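Local coordinates for Non-sulfated chondroitin lyase E66 (Autographa californica nucleopolyhedrovirus, PDB 3VSN), which cleaves non-sulfated chondroitin as a polysaccharide lyase of the occlusion-derived virus envelope, essential for oral infectivity, perhaps by digesting the chondroitin sulfate barrier of the host midgut's peritrophic matrix, at residues 237-242 against 281-286; 488-492 against 533-537. One frame throughout, in Å; residues are numbered along the deposited sequence.

Contact 1 of 2, residues 237-242 against 281-286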
ATOM      1  N   LEU A 237      -0.898 -13.591  -4.025  1.00 17.43           N
ATOM      2  CA  LEU A 237      -1.295 -13.298  -2.659  1.00 17.32           C
ATOM      3  C   LEU A 237      -0.636 -14.298  -1.725  1.00 16.95           C
ATOM      4  O   LEU A 237      -0.986 -15.478  -1.725  1.00 16.95           O
ATOM      5  CB  LEU A 237      -2.818 -13.375  -2.535  1.00 17.41           C
ATOM      6  CG  LEU A 237      -3.453 -12.913  -1.228  1.00 17.67           C
ATOM      7  CD1 LEU A 237      -3.287 -11.408  -1.056  1.00 17.53           C
ATOM      8  CD2 LEU A 237      -4.921 -13.301  -1.220  1.00 17.55           C
ATOM      9  N   HIS A 238       0.327 -13.834  -0.934  1.00 16.74           N
ATOM     10  CA  HIS A 238       0.994 -14.712   0.023  1.00 16.49           C
ATOM     11  C   HIS A 238       0.065 -15.104   1.142  1.00 16.19           C
ATOM     12  O   HIS A 238      -0.970 -14.464   1.342  1.00 15.76           O
ATOM     13  CB  HIS A 238       2.301 -14.095   0.516  1.00 16.72           C
ATOM     14  CG  HIS A 238       3.484 -14.387  -0.383  1.00 16.93           C
ATOM     15  ND1 HIS A 238       3.392 -14.377  -1.729  1.00 17.02           N
ATOM     16  CD2 HIS A 238       4.809 -14.694  -0.083  1.00 16.94           C
ATOM     17  CE1 HIS A 238       4.594 -14.676  -2.260  1.00 16.88           C
ATOM     18  NE2 HIS A 238       5.461 -14.863  -1.252  1.00 17.21           N
ATOM     19  N   VAL A 239       0.419 -16.166   1.868  1.00 16.20           N
ATOM     20  CA  VAL A 239      -0.489 -16.787   2.843  1.00 16.27           C
ATOM     21  C   VAL A 239      -1.004 -15.842   3.927  1.00 16.30           C
ATOM     22  O   VAL A 239      -2.092 -16.056   4.466  1.00 16.73           O
ATOM     23  CB  VAL A 239       0.119 -18.050   3.512  1.00 16.68           C
ATOM     24  CG1 VAL A 239       0.326 -19.162   2.488  1.00 17.05           C
ATOM     25  CG2 VAL A 239       1.415 -17.723   4.247  1.00 16.65           C
ATOM     26  N   ASP A 240      -0.227 -14.807   4.244  1.00 15.66           N
ATOM     27  CA  ASP A 240      -0.628 -13.825   5.250  1.00 15.79           C
ATOM     28  C   ASP A 240      -1.221 -12.554   4.630  1.00 15.93           C
ATOM     29  O   ASP A 240      -1.231 -11.493   5.257  1.00 16.24           O
ATOM     30  CB  ASP A 240       0.537 -13.492   6.201  1.00 15.20           C
ATOM     31  CG  ASP A 240       1.780 -12.978   5.475  1.00 15.03           C
ATOM     32  OD1 ASP A 240       1.779 -12.860   4.227  1.00 14.73           O
ATOM     33  OD2 ASP A 240       2.775 -12.685   6.170  1.00 14.35           O
ATOM     34  N   SER A 241      -1.713 -12.678   3.400  1.00 16.09           N
ATOM     35  CA  SER A 241      -2.393 -11.586   2.695  1.00 16.29           C
ATOM     36  C   SER A 241      -1.557 -10.313   2.529  1.00 15.77           C
ATOM     37  O   SER A 241      -1.958  -9.225   2.947  1.00 15.72           O
ATOM     38  CB  SER A 241      -3.752 -11.278   3.333  1.00 16.64           C
ATOM     39  OG  SER A 241      -4.684 -12.289   3.008  1.00 17.88           O
ATOM     40  N   ILE A 242      -0.385 -10.479   1.928  1.00 15.37           N
ATOM     41  CA  ILE A 242       0.370  -9.369   1.362  1.00 15.27           C
ATOM     42  C   ILE A 242       0.613  -9.741  -0.098  1.00 15.46           C
ATOM     43  O   ILE A 242       0.967 -10.890  -0.392  1.00 15.44           O
ATOM     44  CB  ILE A 242       1.707  -9.131   2.105  1.00 14.93           C
ATOM     45  CG1 ILE A 242       1.459  -8.625   3.537  1.00 14.74           C
ATOM     46  CG2 ILE A 242       2.618  -8.172   1.336  1.00 14.95           C
ATOM     47  CD1 ILE A 242       0.741  -7.293   3.649  1.00 14.57           C
ATOM     48  N   ARG A 281      -8.473  -8.753   3.278  1.00 15.43           N
ATOM     49  CA  ARG A 281      -7.408  -8.766   4.281  1.00 15.42           C
ATOM     50  C   ARG A 281      -6.111  -8.128   3.766  1.00 14.76           C
ATOM     51  O   ARG A 281      -5.436  -7.418   4.508  1.00 14.24           O
ATOM     52  CB  ARG A 281      -7.153 -10.191   4.784  1.00 15.80           C
ATOM     53  CG  ARG A 281      -8.260 -10.752   5.682  1.00 16.63           C
ATOM     54  CD  ARG A 281      -8.256 -10.147   7.084  1.00 17.00           C
ATOM     55  NE  ARG A 281      -6.943 -10.299   7.706  1.00 17.29           N
ATOM     56  CZ  ARG A 281      -6.094  -9.305   7.952  1.00 17.40           C
ATOM     57  NH1 ARG A 281      -4.915  -9.576   8.498  1.00 17.48           N
ATOM     58  NH2 ARG A 281      -6.413  -8.046   7.662  1.00 17.30           N
ATOM     59  N   ALA A 282      -5.778  -8.378   2.501  1.00 14.32           N
ATOM     60  CA  ALA A 282      -4.603  -7.764   1.871  1.00 14.28           C
ATOM     61  C   ALA A 282      -4.684  -6.239   1.856  1.00 14.12           C
ATOM     62  O   ALA A 282      -3.681  -5.555   2.072  1.00 14.03           O
ATOM     63  CB  ALA A 282      -4.414  -8.294   0.458  1.00 14.25           C
ATOM     64  N   ILE A 283      -5.881  -5.714   1.602  1.00 13.85           N
ATOM     65  CA  ILE A 283      -6.097  -4.269   1.581  1.00 13.79           C
ATOM     66  C   ILE A 283      -6.101  -3.705   3.007  1.00 13.72           C
ATOM     67  O   ILE A 283      -5.488  -2.666   3.264  1.00 13.47           O
ATOM     68  CB  ILE A 283      -7.378  -3.885   0.795  1.00 13.82           C
ATOM     69  CG1 ILE A 283      -7.313  -4.398  -0.662  1.00 13.81           C
ATOM     70  CG2 ILE A 283      -7.632  -2.380   0.844  1.00 13.71           C
ATOM     71  CD1 ILE A 283      -6.136  -3.911  -1.489  1.00 13.87           C
ATOM     72  N   GLU A 284      -6.773  -4.399   3.931  1.00 13.56           N
ATOM     73  CA  GLU A 284      -6.744  -4.020   5.350  1.00 13.69           C
ATOM     74  C   GLU A 284      -5.312  -3.947   5.870  1.00 13.46           C
ATOM     75  O   GLU A 284      -4.967  -3.059   6.653  1.00 13.25           O
ATOM     76  CB  GLU A 284      -7.527  -5.018   6.203  1.00 14.09           C
ATOM     77  CG  GLU A 284      -9.028  -4.995   5.985  1.00 14.55           C
ATOM     78  CD  GLU A 284      -9.769  -6.002   6.846  1.00 15.11           C
ATOM     79  OE1 GLU A 284      -9.120  -6.871   7.474  1.00 15.47           O
ATOM     80  OE2 GLU A 284     -11.012  -5.916   6.894  1.00 15.51           O
ATOM     81  N   ASN A 285      -4.482  -4.885   5.419  1.00 13.22           N
ATOM     82  CA  ASN A 285      -3.104  -4.996   5.895  1.00 13.35           C
ATOM     83  C   ASN A 285      -2.195  -3.813   5.555  1.00 13.37           C
ATOM     84  O   ASN A 285      -1.159  -3.637   6.198  1.00 13.18           O
ATOM     85  CB  ASN A 285      -2.465  -6.308   5.423  1.00 13.24           C
ATOM     86  CG  ASN A 285      -2.856  -7.494   6.284  1.00 13.34           C
ATOM     87  OD1 ASN A 285      -3.436  -7.331   7.358  1.00 13.67           O
ATOM     88  ND2 ASN A 285      -2.541  -8.701   5.816  1.00 13.20           N
ATOM     89  N   VAL A 286      -2.569  -3.006   4.558  1.00 13.27           N
ATOM     90  CA  VAL A 286      -1.698  -1.897   4.119  1.00 13.45           C
ATOM     91  C   VAL A 286      -2.387  -0.538   3.925  1.00 13.52           C
ATOM     92  O   VAL A 286      -1.731   0.501   3.990  1.00 13.50           O
ATOM     93  CB  VAL A 286      -0.889  -2.243   2.835  1.00 13.47           C
ATOM     94  CG1 VAL A 286      -0.074  -3.520   3.014  1.00 13.53           C
ATOM     95  CG2 VAL A 286      -1.796  -2.339   1.609  1.00 13.50           C
TER

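Contact 2 of 2, residues 488-492 against 533-537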
ATOM      1  N   LEU A 488       5.155  26.503  13.296  1.00 17.73           N
ATOM      2  CA  LEU A 488       6.381  27.285  13.078  1.00 16.97           C
ATOM      3  C   LEU A 488       7.507  26.345  12.651  1.00 16.15           C
ATOM      4  O   LEU A 488       7.373  25.121  12.770  1.00 15.46           O
ATOM      5  CB  LEU A 488       6.787  28.060  14.337  1.00 17.40           C
ATOM      6  CG  LEU A 488       5.842  29.131  14.901  1.00 17.89           C
ATOM      7  CD1 LEU A 488       6.460  29.763  16.141  1.00 18.35           C
ATOM      8  CD2 LEU A 488       5.508  30.205  13.876  1.00 18.05           C
ATOM      9  N   SER A 489       8.611  26.901  12.151  1.00 15.43           N
ATOM     10  CA  SER A 489       9.755  26.072  11.771  1.00 14.91           C
ATOM     11  C   SER A 489      10.231  25.279  12.988  1.00 14.52           C
ATOM     12  O   SER A 489       9.967  25.667  14.133  1.00 14.35           O
ATOM     13  CB  SER A 489      10.898  26.916  11.210  1.00 15.04           C
ATOM     14  OG  SER A 489      11.589  27.591  12.247  1.00 14.92           O
ATOM     15  N   PHE A 490      10.920  24.170  12.742  1.00 14.07           N
ATOM     16  CA  PHE A 490      11.437  23.354  13.835  1.00 13.83           C
ATOM     17  C   PHE A 490      12.389  24.155  14.726  1.00 13.86           C
ATOM     18  O   PHE A 490      12.354  24.026  15.947  1.00 13.71           O
ATOM     19  CB  PHE A 490      12.118  22.081  13.316  1.00 13.57           C
ATOM     20  CG  PHE A 490      11.184  21.115  12.623  1.00 13.39           C
ATOM     21  CD1 PHE A 490       9.804  21.170  12.820  1.00 13.41           C
ATOM     22  CD2 PHE A 490      11.698  20.124  11.793  1.00 13.17           C
ATOM     23  CE1 PHE A 490       8.958  20.272  12.186  1.00 13.46           C
ATOM     24  CE2 PHE A 490      10.864  19.221  11.161  1.00 13.27           C
ATOM     25  CZ  PHE A 490       9.490  19.291  11.359  1.00 13.51           C
ATOM     26  N   GLU A 491      13.219  25.006  14.119  1.00 13.80           N
ATOM     27  CA  GLU A 491      14.142  25.823  14.901  1.00 13.95           C
ATOM     28  C   GLU A 491      13.410  26.854  15.764  1.00 13.67           C
ATOM     29  O   GLU A 491      13.758  27.039  16.931  1.00 13.84           O
ATOM     30  CB  GLU A 491      15.204  26.480  14.018  1.00 14.46           C
ATOM     31  CG  GLU A 491      16.420  26.955  14.802  1.00 15.16           C
ATOM     32  CD  GLU A 491      17.704  26.938  13.986  1.00 15.73           C
ATOM     33  OE1 GLU A 491      17.755  27.623  12.945  1.00 16.21           O
ATOM     34  OE2 GLU A 491      18.671  26.253  14.395  1.00 15.83           O
ATOM     35  N   ALA A 492      12.391  27.503  15.202  1.00 13.34           N
ATOM     36  CA  ALA A 492      11.581  28.463  15.957  1.00 13.38           C
ATOM     37  C   ALA A 492      10.839  27.791  17.115  1.00 13.20           C
ATOM     38  O   ALA A 492      10.770  28.344  18.212  1.00 13.33           O
ATOM     39  CB  ALA A 492      10.606  29.190  15.038  1.00 13.76           C
ATOM     40  N   VAL A 533      13.853  20.611   2.782  1.00 17.12           N
ATOM     41  CA  VAL A 533      13.601  19.764   3.952  1.00 16.49           C
ATOM     42  C   VAL A 533      14.169  20.354   5.249  1.00 16.12           C
ATOM     43  O   VAL A 533      15.268  20.916   5.254  1.00 15.83           O
ATOM     44  CB  VAL A 533      14.184  18.346   3.729  1.00 16.49           C
ATOM     45  CG1 VAL A 533      14.004  17.467   4.961  1.00 16.40           C
ATOM     46  CG2 VAL A 533      13.537  17.680   2.520  1.00 16.42           C
ATOM     47  N   GLU A 534      13.407  20.226   6.337  1.00 15.68           N
ATOM     48  CA  GLU A 534      13.909  20.480   7.692  1.00 15.51           C
ATOM     49  C   GLU A 534      13.702  19.222   8.548  1.00 14.89           C
ATOM     50  O   GLU A 534      12.682  18.531   8.414  1.00 14.71           O
ATOM     51  CB  GLU A 534      13.215  21.693   8.329  1.00 16.46           C
ATOM     52  CG  GLU A 534      13.917  22.240   9.569  1.00 17.61           C
ATOM     53  CD  GLU A 534      13.133  23.333  10.288  1.00 18.55           C
ATOM     54  OE1 GLU A 534      11.894  23.424  10.106  1.00 19.06           O
ATOM     55  OE2 GLU A 534      13.760  24.101  11.061  1.00 19.45           O
ATOM     56  N   LEU A 535      14.668  18.933   9.418  1.00 13.89           N
ATOM     57  CA  LEU A 535      14.638  17.720  10.237  1.00 13.47           C
ATOM     58  C   LEU A 535      14.798  17.993  11.722  1.00 13.00           C
ATOM     59  O   LEU A 535      15.473  18.943  12.123  1.00 12.79           O
ATOM     60  CB  LEU A 535      15.768  16.764   9.830  1.00 13.28           C
ATOM     61  CG  LEU A 535      15.965  16.323   8.380  1.00 13.52           C
ATOM     62  CD1 LEU A 535      17.292  15.587   8.255  1.00 13.35           C
ATOM     63  CD2 LEU A 535      14.815  15.443   7.906  1.00 13.50           C
ATOM     64  N   VAL A 536      14.170  17.142  12.528  1.00 12.72           N
ATOM     65  CA  VAL A 536      14.584  16.921  13.910  1.00 12.41           C
ATOM     66  C   VAL A 536      15.238  15.543  13.880  1.00 12.35           C
ATOM     67  O   VAL A 536      14.650  14.585  13.370  1.00 12.26           O
ATOM     68  CB  VAL A 536      13.394  16.921  14.888  1.00 12.47           C
ATOM     69  CG1 VAL A 536      13.862  16.600  16.303  1.00 12.41           C
ATOM     70  CG2 VAL A 536      12.672  18.262  14.856  1.00 12.67           C
ATOM     71  N   GLU A 537      16.455  15.443  14.403  1.00 12.23           N
ATOM     72  CA  GLU A 537      17.211  14.194  14.298  1.00 12.38           C
ATOM     73  C   GLU A 537      17.996  13.880  15.567  1.00 12.15           C
ATOM     74  O   GLU A 537      18.220  14.756  16.403  1.00 11.80           O
ATOM     75  CB  GLU A 537      18.146  14.229  13.076  1.00 12.56           C
ATOM     76  CG  GLU A 537      19.239  15.294  13.152  1.00 12.99           C
ATOM     77  CD  GLU A 537      20.048  15.447  11.869  1.00 13.22           C
ATOM     78  OE1 GLU A 537      19.636  14.921  10.811  1.00 13.31           O
ATOM     79  OE2 GLU A 537      21.111  16.106  11.917  1.00 13.63           O
TER

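Contact 1 of 2, residues 237-242 against 281-286
Leu237 meets Ala282 where a beta hairpin, made by strands 236-238 and 243-245, packs against helix 276-284 and the residues that follow, at the edge of the alpha/alpha-toroid part of this lyase. The leucine stands on strand 236-238, with CG anti to its own N (chi1 -172°), which carries CD1 to 3.6 Å from Ala282 CB. Its side chain lies about 9 Å from that of Tyr254, the catalytic proton donor, which places the contact close to the catalytic centre. The hairpin turns through a type I turn with a G1 beta bulge, its bonds running from Ser241 N to His238 O and from His238 N to Ile242 O. Asp240 brings its carbonyl oxygen close to Asn285, but at a poor angle for bonding; its carboxylate accepts from the backbone N of Tyr324 and of Ser325. Ser241 takes the left-handed backbone conformation of the bulge position and has the largest single share of the contact. Its CB sits 3.6 Å from Ala282 N, and its OG, bonded to Gly278 O of the preceding helical turn, lies 3.7 Å from Arg281 CB. Its carbonyl oxygen is met twice: Asn285 ND2 donates to Ser241 O at 3.0 Å, from above the carbonyl plane, and Ala282 CA approaches the same oxygen at 3.2 Å in a CA-H...O contact. The amide that donates is steadied at its other end, since Asn285 OD1 accepts weak bonds from Arg281 NH1 and NH2, while NH2 also forms a salt bridge with Glu284. Ile242 begins the outgoing arm. Its terminal CD1 reaches two side chains of 281-286, lying 3.8 Å from Asn285 CB and 3.9 Å from Val286 CG1.

Contact 2 of 2, residues 488-492 against 533-537
Glu534 reaches out from strand 533-540 and grips the start of helix 490-496 with both carboxylate oxygens. Phe490 N donates to Glu534 OE1 at 2.9 Å and nearly straight (165°), arriving from above the carboxylate plane; Glu491 N donates to Glu534 OE2 at 3.2 Å, on the syn side but again out of that plane. The glutamate thus serves two first-turn amides, while Ser489, the N-cap residue, takes a third: its OG accepts from Ala492 N at 3.1 Å. An anion at a helix N terminus should gain from the helix dipole, and Arg479 forms a salt bridge to the same OE1, so the carboxylate is probably ionised. With chi1 near 180° (-165°) and the chain extended beyond CG, the glutamate runs out straight from the strand and spans the gap to the helix.

Alongside this polar grip, the Phe490 side chain runs past that of Glu534 in the opposite direction, ring and carboxylate planes being 14° apart. Phe490 CE2 lies 3.4 Å from Glu534 O, and Val536 CG2 makes an off-centre CH-pi contact with the Phe490 ring, 4.2 Å from its centroid. Around this aromatic side chain, Val526 of strand 525-530, Arg479 of strand 472-480, and Thr504 and Phe506 of strand 504-506 also touch Phe490, which plugs the helix into the beta-sandwich part of the protein.

From the N terminus, the chain runs through the helical toroid before reaching 237-242; contact 1 then closes a loop of 38 intervening residues, half of them helical, when 281-286 comes back against the turn. The chain goes on into the beta-rich part, where contact 2 closes a second loop, of 40 residues, from 488-492 to 533-537. The loops follow in series, neither crossing nor enclosing the other. The centres of contact 1 and contact 2 are about 36 Å apart, and the nearest atoms of contact 1 and contact 2 about 23 Å. Contact 1 joins the hairpin of a small mixed sheet to helix 276-284 and what follows, whereas contact 2 fixes a short helix to a sandwich strand.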